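Macrophomate synthase intermolecular Diels-Alderase (Macrophoma commelinae, PDB 1IZC) belongs to the HpcH/HpaI aldolase/citrate lyase family of TIM-barrel enzymes and holds a magnesium ion and pyruvic acid in its pocket. Local coordinates at residues Q30-A35 / P249-A254; S40-G45 / S262-G267; I196-E201 / Q244-P249; V46-P51 / K57-T62; S162-D167 / N175-I180. The protein carries 1 engineered substitution. All blocks are in the same frame, centred on the assembly; numbering follows the deposited sequence.

Contact 1: Q30-A35 / P249-A254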
# COMPACT_ATOMS: atom_id res chain seq x y z
N GLN A 30 8.71 -1.37 34.66
CA GLN A 30 8.74 -0.44 35.78
C GLN A 30 7.42 0.30 35.92
O GLN A 30 6.97 0.58 37.03
CB GLN A 30 9.87 0.58 35.61
CG GLN A 30 10.13 1.40 36.87
CD GLN A 30 10.51 0.50 38.04
OE1 GLN A 30 11.42 -0.32 37.92
NE2 GLN A 30 9.82 0.65 39.17
N ALA A 31 6.78 0.61 34.80
CA ALA A 31 5.50 1.31 34.87
C ALA A 31 4.50 0.48 35.66
O ALA A 31 3.73 1.01 36.47
CB ALA A 31 4.96 1.59 33.46
N LEU A 32 4.50 -0.83 35.41
CA LEU A 32 3.58 -1.71 36.13
C LEU A 32 3.94 -1.78 37.61
O LEU A 32 3.05 -1.76 38.46
CB LEU A 32 3.59 -3.11 35.52
CG LEU A 32 2.95 -3.18 34.13
CD1 LEU A 32 3.21 -4.55 33.51
CD2 LEU A 32 1.46 -2.90 34.23
N LYS A 33 5.22 -1.87 37.92
CA LYS A 33 5.63 -1.93 39.32
C LYS A 33 5.23 -0.63 40.02
O LYS A 33 4.78 -0.66 41.18
CB LYS A 33 7.15 -2.14 39.43
CG LYS A 33 7.58 -3.57 39.07
CD LYS A 33 9.08 -3.67 38.84
CE LYS A 33 9.46 -5.10 38.41
NZ LYS A 33 10.77 -5.19 37.68
N ASP A 34 5.38 0.50 39.33
CA ASP A 34 5.02 1.79 39.92
C ASP A 34 3.51 1.90 40.16
O ASP A 34 3.08 2.49 41.16
CB ASP A 34 5.50 2.94 39.04
CG ASP A 34 7.02 3.07 39.01
OD1 ASP A 34 7.70 2.45 39.86
OD2 ASP A 34 7.54 3.80 38.14
N ALA A 35 2.71 1.33 39.26
CA ALA A 35 1.26 1.35 39.41
C ALA A 35 0.83 0.44 40.56
O ALA A 35 -0.14 0.71 41.26
CB ALA A 35 0.58 0.92 38.10
N PRO A 249 -0.28 -7.82 38.35
CA PRO A 249 -1.34 -6.85 38.05
C PRO A 249 -2.25 -7.35 36.95
O PRO A 249 -1.81 -8.08 36.06
CB PRO A 249 -0.57 -5.61 37.63
CG PRO A 249 0.62 -6.20 36.92
CD PRO A 249 1.02 -7.36 37.82
N ILE A 250 -3.52 -6.96 37.01
CA ILE A 250 -4.47 -7.38 35.99
C ILE A 250 -4.56 -6.31 34.89
O ILE A 250 -4.50 -5.11 35.16
CB ILE A 250 -5.87 -7.61 36.59
CG1 ILE A 250 -5.80 -8.74 37.63
CG2 ILE A 250 -6.87 -7.99 35.48
CD1 ILE A 250 -7.10 -8.94 38.40
N PHE A 251 -4.67 -6.79 33.65
CA PHE A 251 -4.80 -5.97 32.46
C PHE A 251 -6.23 -6.19 31.97
O PHE A 251 -6.69 -7.33 31.92
CB PHE A 251 -3.87 -6.46 31.35
CG PHE A 251 -2.46 -6.01 31.49
CD1 PHE A 251 -1.73 -6.26 32.65
CD2 PHE A 251 -1.82 -5.38 30.42
CE1 PHE A 251 -0.38 -5.88 32.75
CE2 PHE A 251 -0.49 -5.00 30.50
CZ PHE A 251 0.24 -5.25 31.67
N GLY A 252 -6.94 -5.13 31.61
CA GLY A 252 -8.30 -5.33 31.14
C GLY A 252 -8.89 -4.11 30.48
O GLY A 252 -8.19 -3.12 30.26
N GLY A 253 -10.18 -4.16 30.17
CA GLY A 253 -10.83 -3.03 29.53
C GLY A 253 -11.96 -2.52 30.39
O GLY A 253 -12.46 -3.22 31.26
N ALA A 254 -12.37 -1.27 30.18
CA ALA A 254 -13.47 -0.71 30.94
C ALA A 254 -14.61 -0.42 29.98
O ALA A 254 -14.50 0.49 29.16
CB ALA A 254 -13.03 0.56 31.64
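Leu-32 of helix 28-37 drives both of its methyls against the rim of the Phe-251 ring, at the end of a TIM barrel where its parallel strands begin. The ring is met at its edge, not over a face: Leu-32 CD1 lies near the ring plane, 3.6 Å from Phe-251 CZ. Its sister methyl straddles the same corner, with Leu-32 CD2 3.7 Å from Phe-251 CZ and 3.8 Å from Phe-251 CE1, and the two side chains run at about a right angle to each other. With CG anti to its own carbonyl carbon (chi1 -69°) and the chain then extended, the leucine projects its fork off the helix and onto the strand. Just ahead of strand 250-253, the pyrrolidine ring of Pro-249 joins in, its CG 4.3 Å from Leu-32 CD2.

Phe-251 also touches Ile-181 of strand 179-184, a strand not adjacent to 250-253 in the sheet, which is consistent with Phe-251 pointing into the barrel interior. Ile-250 faces outward instead, packing on helix 230-245. The Phe-251 side chain is about 10 Å from the bound pyruvic acid and is not one of the residues lining that pocket. Turned from the strand, the helix carries its own polar clasp: Gln-30 NE2 donates in its amide plane to Asp-34 OD1 at 2.9 Å, arriving from above the carboxylate, while Asp-34 OD2 bonds Tyr-17 OH.

Contact 2: S40-G45 / S262-G267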
# COMPACT_ATOMS: atom_id res chain seq x y z
N SER A 40 -2.90 4.99 41.94
CA SER A 40 -3.41 6.20 41.29
C SER A 40 -2.65 6.32 39.97
O SER A 40 -3.03 7.10 39.09
CB SER A 40 -3.16 7.45 42.15
OG SER A 40 -1.80 7.84 42.18
N LYS A 41 -1.58 5.53 39.83
CA LYS A 41 -0.78 5.54 38.61
C LYS A 41 -1.17 4.41 37.64
O LYS A 41 -0.44 4.12 36.69
CB LYS A 41 0.71 5.46 38.93
CG LYS A 41 1.26 6.70 39.61
CD LYS A 41 2.74 6.49 39.93
CE LYS A 41 3.38 7.76 40.47
NZ LYS A 41 4.83 7.53 40.74
N THR A 42 -2.29 3.76 37.91
CA THR A 42 -2.80 2.70 37.05
C THR A 42 -2.75 3.24 35.62
O THR A 42 -3.18 4.36 35.36
CB THR A 42 -4.26 2.36 37.43
OG1 THR A 42 -4.27 1.62 38.66
CG2 THR A 42 -4.95 1.55 36.33
N LEU A 43 -2.21 2.44 34.70
CA LEU A 43 -2.08 2.86 33.31
C LEU A 43 -3.41 2.92 32.59
O LEU A 43 -4.15 1.93 32.55
CB LEU A 43 -1.14 1.92 32.55
CG LEU A 43 0.34 1.99 32.91
CD1 LEU A 43 0.52 1.57 34.35
CD2 LEU A 43 1.14 1.08 31.99
N MET A 44 -3.72 4.08 32.02
CA MET A 44 -4.97 4.24 31.28
C MET A 44 -4.59 4.32 29.80
O MET A 44 -3.85 5.22 29.39
CB MET A 44 -5.67 5.53 31.73
CG MET A 44 -5.89 5.62 33.24
SD MET A 44 -6.83 4.23 33.89
CE MET A 44 -6.83 4.67 35.67
N GLY A 45 -5.09 3.36 29.01
CA GLY A 45 -4.74 3.34 27.60
C GLY A 45 -5.92 3.19 26.66
O GLY A 45 -7.08 3.30 27.06
N SER A 262 -13.67 0.67 40.48
CA SER A 262 -13.95 -0.71 40.86
C SER A 262 -12.88 -1.64 40.29
O SER A 262 -12.43 -2.58 40.97
CB SER A 262 -15.32 -1.14 40.36
OG SER A 262 -15.60 -2.47 40.76
N LEU A 263 -12.47 -1.40 39.05
CA LEU A 263 -11.45 -2.25 38.45
C LEU A 263 -10.14 -2.12 39.22
O LEU A 263 -9.45 -3.11 39.44
CB LEU A 263 -11.24 -1.87 36.97
CG LEU A 263 -12.47 -2.12 36.09
CD1 LEU A 263 -12.24 -1.55 34.70
CD2 LEU A 263 -12.77 -3.62 36.03
N ILE A 264 -9.79 -0.90 39.62
CA ILE A 264 -8.55 -0.71 40.37
C ILE A 264 -8.64 -1.45 41.70
O ILE A 264 -7.67 -2.07 42.13
CB ILE A 264 -8.26 0.79 40.61
CG1 ILE A 264 -7.87 1.46 39.28
CG2 ILE A 264 -7.13 0.96 41.64
CD1 ILE A 264 -7.78 2.96 39.33
N GLU A 265 -9.81 -1.40 42.33
CA GLU A 265 -10.00 -2.08 43.62
C GLU A 265 -9.85 -3.59 43.44
O GLU A 265 -9.43 -4.30 44.36
CB GLU A 265 -11.38 -1.77 44.19
CG GLU A 265 -11.59 -0.29 44.50
CD GLU A 265 -12.99 0.02 45.00
OE1 GLU A 265 -13.97 -0.38 44.32
OE2 GLU A 265 -13.11 0.66 46.07
N GLN A 266 -10.19 -4.06 42.25
CA GLN A 266 -10.10 -5.48 41.92
C GLN A 266 -8.69 -5.92 41.53
O GLN A 266 -8.45 -7.11 41.31
CB GLN A 266 -11.05 -5.80 40.78
CG GLN A 266 -12.51 -5.69 41.14
CD GLN A 266 -13.41 -5.95 39.96
OE1 GLN A 266 -13.33 -7.01 39.33
NE2 GLN A 266 -14.27 -4.99 39.64
N GLY A 267 -7.77 -4.97 41.42
CA GLY A 267 -6.41 -5.32 41.06
C GLY A 267 -5.96 -4.96 39.65
O GLY A 267 -4.86 -5.31 39.26
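Ile-264 holds its CG1 branch anti to its own carbonyl carbon (chi1 -71°) and extends it at chi2, which sends CD1 off the helix toward Thr-42 and Met-44. Thr-42 answers with OG1 beside its backbone N, and Met-44, bent at chi2 (-58°), folds its thioether back so that the terminal methyl comes within reach although its CB does not head that way.

The contact is apolar except for one hydroxyl. Thr-42 OG1 lies 3.7 Å from Ile-264 CG1, and Thr-42 CB lies 4.0 Å from Ile-264 CD1, so the isoleucine branch slants across the threonine. The hydroxyl finds its polar partner in Pro-39 O. Met-44 CE then closes on the end of the branch from about a right angle, 4.1 Å from Ile-264 CD1. A second subunit adds to the packing: its Ala-295 rests on Ile-264 and its Ala-291 on Met-44.

Gly-267 turns to positive phi and its N bonds Ile-264 O at 3.0 Å in a Schellman motif; the same oxygen also takes Arg-269 NH1. One turn round, Gln-266 NE2 donates to Ser-262 OG at 3.1 Å, nearly in its amide plane, with a weaker reach to Ser-262 O.

Thr-42 comes just before strand 43-48 and Met-44 lies within it. Here the start of the first strand meets helix 260-265, which links the seventh strand to the eighth, beside the seam where first and last strands pair and the TIM barrel closes.

Contact 3: I196-E201 / Q244-P249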
# COMPACT_ATOMS: atom_id res chain seq x y z
N ILE A 196 -0.68 -20.79 36.23
CA ILE A 196 -0.24 -19.77 35.30
C ILE A 196 0.12 -18.48 36.05
O ILE A 196 1.14 -17.86 35.78
CB ILE A 196 -1.33 -19.48 34.23
CG1 ILE A 196 -1.57 -20.75 33.40
CG2 ILE A 196 -0.88 -18.33 33.33
CD1 ILE A 196 -2.84 -20.71 32.55
N ALA A 197 -0.72 -18.12 37.02
CA ALA A 197 -0.52 -16.90 37.80
C ALA A 197 0.76 -16.93 38.63
O ALA A 197 1.33 -15.88 38.94
CB ALA A 197 -1.72 -16.66 38.71
N ALA A 198 1.19 -18.14 38.99
CA ALA A 198 2.38 -18.33 39.81
C ALA A 198 3.70 -18.33 39.04
O ALA A 198 4.78 -18.41 39.65
CB ALA A 198 2.25 -19.64 40.61
N MET A 199 3.64 -18.25 37.72
CA MET A 199 4.87 -18.26 36.93
C MET A 199 5.71 -17.02 37.22
O MET A 199 5.23 -15.90 37.12
CB MET A 199 4.55 -18.30 35.43
CG MET A 199 3.84 -19.56 34.99
SD MET A 199 3.57 -19.53 33.21
CE MET A 199 5.25 -19.76 32.60
N PRO A 200 6.99 -17.21 37.58
CA PRO A 200 7.89 -16.10 37.88
C PRO A 200 8.15 -15.25 36.64
O PRO A 200 8.52 -14.07 36.73
CB PRO A 200 9.18 -16.79 38.35
CG PRO A 200 8.79 -18.20 38.60
CD PRO A 200 7.69 -18.50 37.65
N GLU A 201 7.93 -15.84 35.47
CA GLU A 201 8.21 -15.13 34.22
C GLU A 201 7.19 -14.07 33.81
O GLU A 201 7.53 -13.19 33.01
CB GLU A 201 8.35 -16.11 33.05
CG GLU A 201 9.47 -17.15 33.23
CD GLU A 201 8.96 -18.44 33.83
OE1 GLU A 201 7.98 -18.40 34.62
OE2 GLU A 201 9.54 -19.50 33.53
N GLN A 244 -3.89 -11.57 42.29
CA GLN A 244 -3.59 -10.83 43.53
C GLN A 244 -2.63 -11.55 44.48
O GLN A 244 -1.69 -10.93 45.00
CB GLN A 244 -4.90 -10.53 44.28
CG GLN A 244 -5.77 -9.46 43.63
CD GLN A 244 -7.25 -9.62 43.96
OE1 GLN A 244 -7.62 -10.30 44.92
NE2 GLN A 244 -8.10 -8.98 43.16
N ARG A 245 -2.84 -12.84 44.71
CA ARG A 245 -1.99 -13.57 45.64
C ARG A 245 -0.54 -13.67 45.17
O ARG A 245 0.38 -13.76 45.99
CB ARG A 245 -2.56 -14.97 45.89
CG ARG A 245 -2.13 -16.03 44.90
CD ARG A 245 -2.43 -17.43 45.44
NE ARG A 245 -3.87 -17.66 45.51
CZ ARG A 245 -4.58 -18.27 44.56
NH1 ARG A 245 -4.00 -18.75 43.47
NH2 ARG A 245 -5.89 -18.38 44.71
N ASN A 246 -0.33 -13.65 43.85
CA ASN A 246 1.01 -13.77 43.28
C ASN A 246 1.66 -12.43 42.95
O ASN A 246 2.77 -12.40 42.42
CB ASN A 246 0.96 -14.66 42.03
CG ASN A 246 0.78 -16.14 42.38
OD1 ASN A 246 1.70 -16.79 42.87
ND2 ASN A 246 -0.42 -16.66 42.15
N GLY A 247 0.97 -11.34 43.26
CA GLY A 247 1.50 -10.02 43.00
C GLY A 247 1.57 -9.70 41.52
O GLY A 247 2.53 -9.06 41.06
N VAL A 248 0.56 -10.15 40.78
CA VAL A 248 0.49 -9.92 39.33
C VAL A 248 -0.62 -8.93 39.02
O VAL A 248 -1.78 -9.13 39.39
CB VAL A 248 0.23 -11.25 38.58
CG1 VAL A 248 0.17 -11.01 37.08
CG2 VAL A 248 1.34 -12.23 38.89
N PRO A 249 -0.28 -7.82 38.35
CA PRO A 249 -1.34 -6.85 38.05
C PRO A 249 -2.25 -7.35 36.95
O PRO A 249 -1.81 -8.08 36.06
CB PRO A 249 -0.57 -5.61 37.63
CG PRO A 249 0.62 -6.20 36.92
CD PRO A 249 1.02 -7.36 37.82
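Asn-246 lays its side chain along the turn formed by Ala-197 and Ala-198, and what passes between the two segments is van der Waals contact. Asn-246 CB sits 3.3 Å from Ala-197 O. The amide continues past it: Asn-246 ND2 lies 3.7 Å from Ala-197 CB, while Asn-246 OD1 comes to 3.5 Å from Ala-198 CA. Placing CG anti to the carbonyl carbon (chi1 -73°) lets the amide reach both alanines at once. Val-248 adds one branch, its CG2 being 3.7 Å from Ala-197 O. Ala-197 and Val-248 both touch Leu-205 of strand 205-207.

The polar bonds run elsewhere. Asn-246 ND2 turns back to Ala-242 O in the last turn of helix 230-245, and just outside the contact Arg-245 NH1 pairs with Asp-194 OD1 in a salt bridge, a charged tie between helices 193-197 and 230-245. After the longer helix, Gly-247 takes positive phi in a Schellman motif, its N bonded to Gln-244 O at 3.2 Å. From here the chain heads into strand 250-253 of the TIM barrel.

Two helix ends on the barrel's outer layer therefore meet without directional bonding of their own: CB, ND2 and OD1 of Asn-246 all pack on the two alanines without bonding them, and the amide nitrogen finds its partner in Ala-242 O instead.

Contact 4: V46-P51 / K57-T62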
# COMPACT_ATOMS: atom_id res chain seq x y z
N VAL A 46 -5.60 2.92 25.40
CA VAL A 46 -6.61 2.79 24.36
C VAL A 46 -6.34 1.55 23.52
O VAL A 46 -5.18 1.24 23.21
CB VAL A 46 -6.63 4.08 23.47
CG1 VAL A 46 -5.28 4.28 22.79
CG2 VAL A 46 -7.76 4.01 22.45
N ALA A 47 -7.41 0.83 23.18
CA ALA A 47 -7.31 -0.38 22.36
C ALA A 47 -7.37 0.08 20.91
O ALA A 47 -8.21 0.91 20.55
CB ALA A 47 -8.45 -1.33 22.69
N HIS A 48 -6.49 -0.47 20.08
CA HIS A 48 -6.34 -0.07 18.68
C HIS A 48 -6.48 -1.28 17.74
O HIS A 48 -5.60 -2.15 17.66
CB HIS A 48 -4.96 0.62 18.60
CG HIS A 48 -4.53 1.09 17.24
ND1 HIS A 48 -5.41 1.56 16.29
CD2 HIS A 48 -3.29 1.28 16.73
CE1 HIS A 48 -4.73 2.04 15.26
NE2 HIS A 48 -3.44 1.89 15.51
N GLY A 49 -7.62 -1.33 17.05
CA GLY A 49 -7.92 -2.42 16.13
C GLY A 49 -8.09 -1.96 14.68
O GLY A 49 -8.24 -2.78 13.79
N ILE A 50 -8.08 -0.65 14.46
CA ILE A 50 -8.21 -0.11 13.10
C ILE A 50 -6.81 -0.14 12.49
O ILE A 50 -5.90 0.53 12.99
CB ILE A 50 -8.71 1.35 13.11
CG1 ILE A 50 -10.13 1.40 13.69
CG2 ILE A 50 -8.69 1.92 11.69
CD1 ILE A 50 -10.63 2.82 13.98
N PRO A 51 -6.62 -0.91 11.39
CA PRO A 51 -5.31 -1.03 10.74
C PRO A 51 -4.92 0.19 9.92
O PRO A 51 -4.91 0.15 8.69
CB PRO A 51 -5.47 -2.29 9.90
CG PRO A 51 -6.89 -2.16 9.42
CD PRO A 51 -7.64 -1.70 10.67
N LYS A 57 -1.48 7.55 14.95
CA LYS A 57 -0.97 8.89 15.22
C LYS A 57 -1.99 9.76 15.96
O LYS A 57 -1.63 10.53 16.85
CB LYS A 57 -0.56 9.55 13.91
CG LYS A 57 0.67 8.91 13.27
CD LYS A 57 0.95 9.52 11.89
CE LYS A 57 2.23 8.97 11.29
NZ LYS A 57 2.47 9.54 9.92
N VAL A 58 -3.26 9.65 15.58
CA VAL A 58 -4.31 10.43 16.25
C VAL A 58 -4.42 9.95 17.70
O VAL A 58 -4.52 10.75 18.62
CB VAL A 58 -5.67 10.24 15.54
CG1 VAL A 58 -6.78 10.92 16.34
CG2 VAL A 58 -5.59 10.83 14.13
N LEU A 59 -4.39 8.64 17.90
CA LEU A 59 -4.47 8.09 19.25
C LEU A 59 -3.24 8.50 20.08
O LEU A 59 -3.37 8.89 21.25
CB LEU A 59 -4.54 6.56 19.20
CG LEU A 59 -5.76 5.97 18.48
CD1 LEU A 59 -5.66 4.44 18.51
CD2 LEU A 59 -7.05 6.43 19.18
N ALA A 60 -2.06 8.42 19.48
CA ALA A 60 -0.84 8.78 20.20
C ALA A 60 -0.84 10.24 20.64
O ALA A 60 -0.32 10.57 21.71
CB ALA A 60 0.39 8.50 19.34
N ALA A 61 -1.44 11.11 19.83
CA ALA A 61 -1.47 12.54 20.17
C ALA A 61 -2.32 12.85 21.40
O ALA A 61 -2.19 13.93 21.98
CB ALA A 61 -1.95 13.36 18.96
N THR A 62 -3.19 11.92 21.80
CA THR A 62 -4.02 12.14 23.00
C THR A 62 -3.25 11.73 24.25
O THR A 62 -3.76 11.84 25.37
CB THR A 62 -5.35 11.34 22.97
OG1 THR A 62 -5.08 9.94 23.06
CG2 THR A 62 -6.13 11.65 21.67
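Leu-59 presses one methyl onto the His-48 ring and the other toward Val-46, seating helix 53-61 on strand 43-48 in the first beta-alpha-beta unit of the TIM barrel. The aromatic part is a CH-pi contact. Leu-59 CD1 stands 3.9 Å from the centroid of the His-48 ring, 26° off the normal, and is displaced toward the rim so that His-48 ND1 is its closest atom at 3.6 Å. His-48 CG lies anti to the backbone N (chi1 178°), which brings a face of the imidazole to the helix.

Apolar packing continues along the strand, with Leu-59 CD2 at 4.1 Å from Val-46 CG2. Val-284 of a second subunit also packs on Leu-59.

The hydrogen bonds of the His-48 ring go to residues outside the two segments: ND1 pairs with Asp-276 OD2 and NE2 with Thr-56 OG1, and Phe-76 meets the ring edge-to-face. Within segment 57-62, Leu-59 O is gripped twice by Thr-62: the hydroxyl OG1 donates at 2.7 Å in the carbonyl plane, and the backbone N at 3.1 Å.

With both ring nitrogens bonded, the imidazole has its rotation fixed and its polar edges satisfied. Its face is left to take the methyl C-H, so a residue bonded at both nitrogens still packs against an apolar side chain.

Contact 5: S162-D167 / N175-I180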
# COMPACT_ATOMS: atom_id res chain seq x y z
N SER A 162 21.25 3.53 24.53
CA SER A 162 20.52 2.70 25.49
C SER A 162 20.60 3.38 26.86
O SER A 162 21.53 4.15 27.12
CB SER A 162 21.16 1.31 25.59
OG SER A 162 20.65 0.59 26.71
N LEU A 163 19.64 3.11 27.72
CA LEU A 163 19.65 3.68 29.07
C LEU A 163 20.63 2.91 29.92
O LEU A 163 21.05 3.39 30.97
CB LEU A 163 18.28 3.56 29.73
CG LEU A 163 17.11 4.34 29.13
CD1 LEU A 163 15.85 4.00 29.91
CD2 LEU A 163 17.41 5.84 29.18
N PHE A 164 20.98 1.71 29.48
CA PHE A 164 21.88 0.84 30.23
C PHE A 164 23.33 0.96 29.81
O PHE A 164 23.63 1.26 28.66
CB PHE A 164 21.42 -0.61 30.10
CG PHE A 164 20.02 -0.83 30.60
CD1 PHE A 164 18.93 -0.56 29.79
CD2 PHE A 164 19.80 -1.23 31.92
CE1 PHE A 164 17.63 -0.67 30.29
CE2 PHE A 164 18.51 -1.35 32.42
CZ PHE A 164 17.42 -1.07 31.61
N PRO A 165 24.27 0.73 30.75
CA PRO A 165 25.71 0.81 30.50
C PRO A 165 26.20 -0.27 29.53
O PRO A 165 25.72 -1.40 29.57
CB PRO A 165 26.33 0.60 31.89
CG PRO A 165 25.23 0.92 32.84
CD PRO A 165 23.99 0.39 32.16
N ASN A 166 27.16 0.10 28.68
CA ASN A 166 27.74 -0.82 27.71
C ASN A 166 26.70 -1.75 27.13
O ASN A 166 26.86 -2.97 27.15
CB ASN A 166 28.85 -1.65 28.37
CG ASN A 166 29.83 -0.79 29.14
OD1 ASN A 166 30.53 0.05 28.56
ND2 ASN A 166 29.90 -0.99 30.45
N ASP A 167 25.64 -1.16 26.59
CA ASP A 167 24.54 -1.94 26.02
C ASP A 167 24.28 -1.45 24.59
O ASP A 167 23.17 -1.05 24.25
CB ASP A 167 23.31 -1.74 26.90
CG ASP A 167 22.15 -2.63 26.51
OD1 ASP A 167 22.38 -3.82 26.24
OD2 ASP A 167 21.00 -2.13 26.49
N ASN A 175 15.58 -7.02 27.52
CA ASN A 175 15.29 -7.98 28.58
C ASN A 175 14.78 -7.37 29.89
O ASN A 175 14.14 -8.06 30.69
CB ASN A 175 16.53 -8.87 28.81
CG ASN A 175 16.66 -9.98 27.74
OD1 ASN A 175 15.92 -10.01 26.75
ND2 ASN A 175 17.61 -10.88 27.96
N ASN A 176 15.03 -6.08 30.10
CA ASN A 176 14.57 -5.41 31.31
C ASN A 176 13.26 -4.65 31.16
O ASN A 176 12.56 -4.42 32.14
CB ASN A 176 15.63 -4.41 31.81
CG ASN A 176 16.94 -5.08 32.17
OD1 ASN A 176 16.97 -6.22 32.62
ND2 ASN A 176 18.03 -4.35 32.00
N HIS A 177 12.91 -4.26 29.93
CA HIS A 177 11.70 -3.47 29.73
C HIS A 177 10.46 -4.23 29.29
O HIS A 177 9.33 -3.84 29.63
CB HIS A 177 11.94 -2.39 28.67
CG HIS A 177 12.82 -1.26 29.12
ND1 HIS A 177 13.00 -0.12 28.36
CD2 HIS A 177 13.56 -1.09 30.24
CE1 HIS A 177 13.82 0.70 29.00
NE2 HIS A 177 14.17 0.14 30.14
N VAL A 178 10.67 -5.30 28.52
CA VAL A 178 9.58 -6.08 27.93
C VAL A 178 8.82 -7.00 28.88
O VAL A 178 9.43 -7.72 29.68
CB VAL A 178 10.11 -6.89 26.73
CG1 VAL A 178 8.99 -7.75 26.14
CG2 VAL A 178 10.66 -5.93 25.67
N CYS A 179 7.49 -6.98 28.76
CA CYS A 179 6.60 -7.76 29.61
C CYS A 179 5.76 -8.81 28.88
O CYS A 179 5.41 -8.64 27.70
CB CYS A 179 5.64 -6.82 30.35
SG CYS A 179 6.44 -5.55 31.35
N ILE A 180 5.44 -9.89 29.60
CA ILE A 180 4.62 -10.97 29.09
C ILE A 180 3.33 -11.02 29.90
O ILE A 180 3.35 -11.05 31.14
CB ILE A 180 5.31 -12.36 29.20
CG1 ILE A 180 6.61 -12.38 28.41
CG2 ILE A 180 4.41 -13.43 28.62
CD1 ILE A 180 7.23 -13.77 28.31
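Phe-164, whose ring meets Asn-176 and His-177, is tethered at its backbone N to Ser-162 OG, an oxygen that several groups grip. Phe-164 N donates to Ser-162 OG at 3.0 Å, an ST turn; that hydroxyl in turn donates to Asp-167 OD2 at 2.8 Å, meeting its anti lone pair, and it also bonds Thr-173 OG1.

With CG anti to the carbonyl carbon (chi1 -59°), the phenyl ring is directed to helix 171-177 and approached from two directions. Asn-176 ND2 hangs over one face, 3.1 Å from Phe-164 CE2, with amide and ring planes 52° apart. His-177 NE2 comes to the edge instead, 3.6 Å from Phe-164 CE1; the two rings are oblique, their centroids 5.6 Å apart. Leu-163 CD1 touches the imidazole edge at 4.0 Å from His-177 CE1. His-177 ND1 bonds Pro-25 O, and Gln-8 of a third subunit bonds Leu-163 O.

The loop thus folds back onto helix 171-177, just before barrel strand 179-184. Because ND1 faces a carbonyl oxygen, it probably carries the imidazole proton, while NE2 merely packs at the phenyl edge. Asn-176 ND2 lies close over the ring face, a position consistent with a weak polar attraction to it.

In the fold
All five contacts belong to one eight-stranded TIM barrel. Contacts 1 and 2 are closest, with centres about 7 Å apart, and their segments alternate along the chain; Ile-250 N of the first probably bonds Gly-267 O of the second at 3.1 Å. Contacts 2 and 4 use the same first strand, their centres about 20 Å apart, and both touch the second subunit. Contact 3 shares Pro-249 with contact 1, while Leu-32 of contact 1 touches Cys-179 of contact 5. Contacts 4, 5 and 3 come in series, each nested within the long loop that contact 1 closes. Contacts 3 and 4 lie on opposite sides of the chain's centre, with centres about 29 Å apart, so the set spans the barrel from outer helix ends to subunit interface.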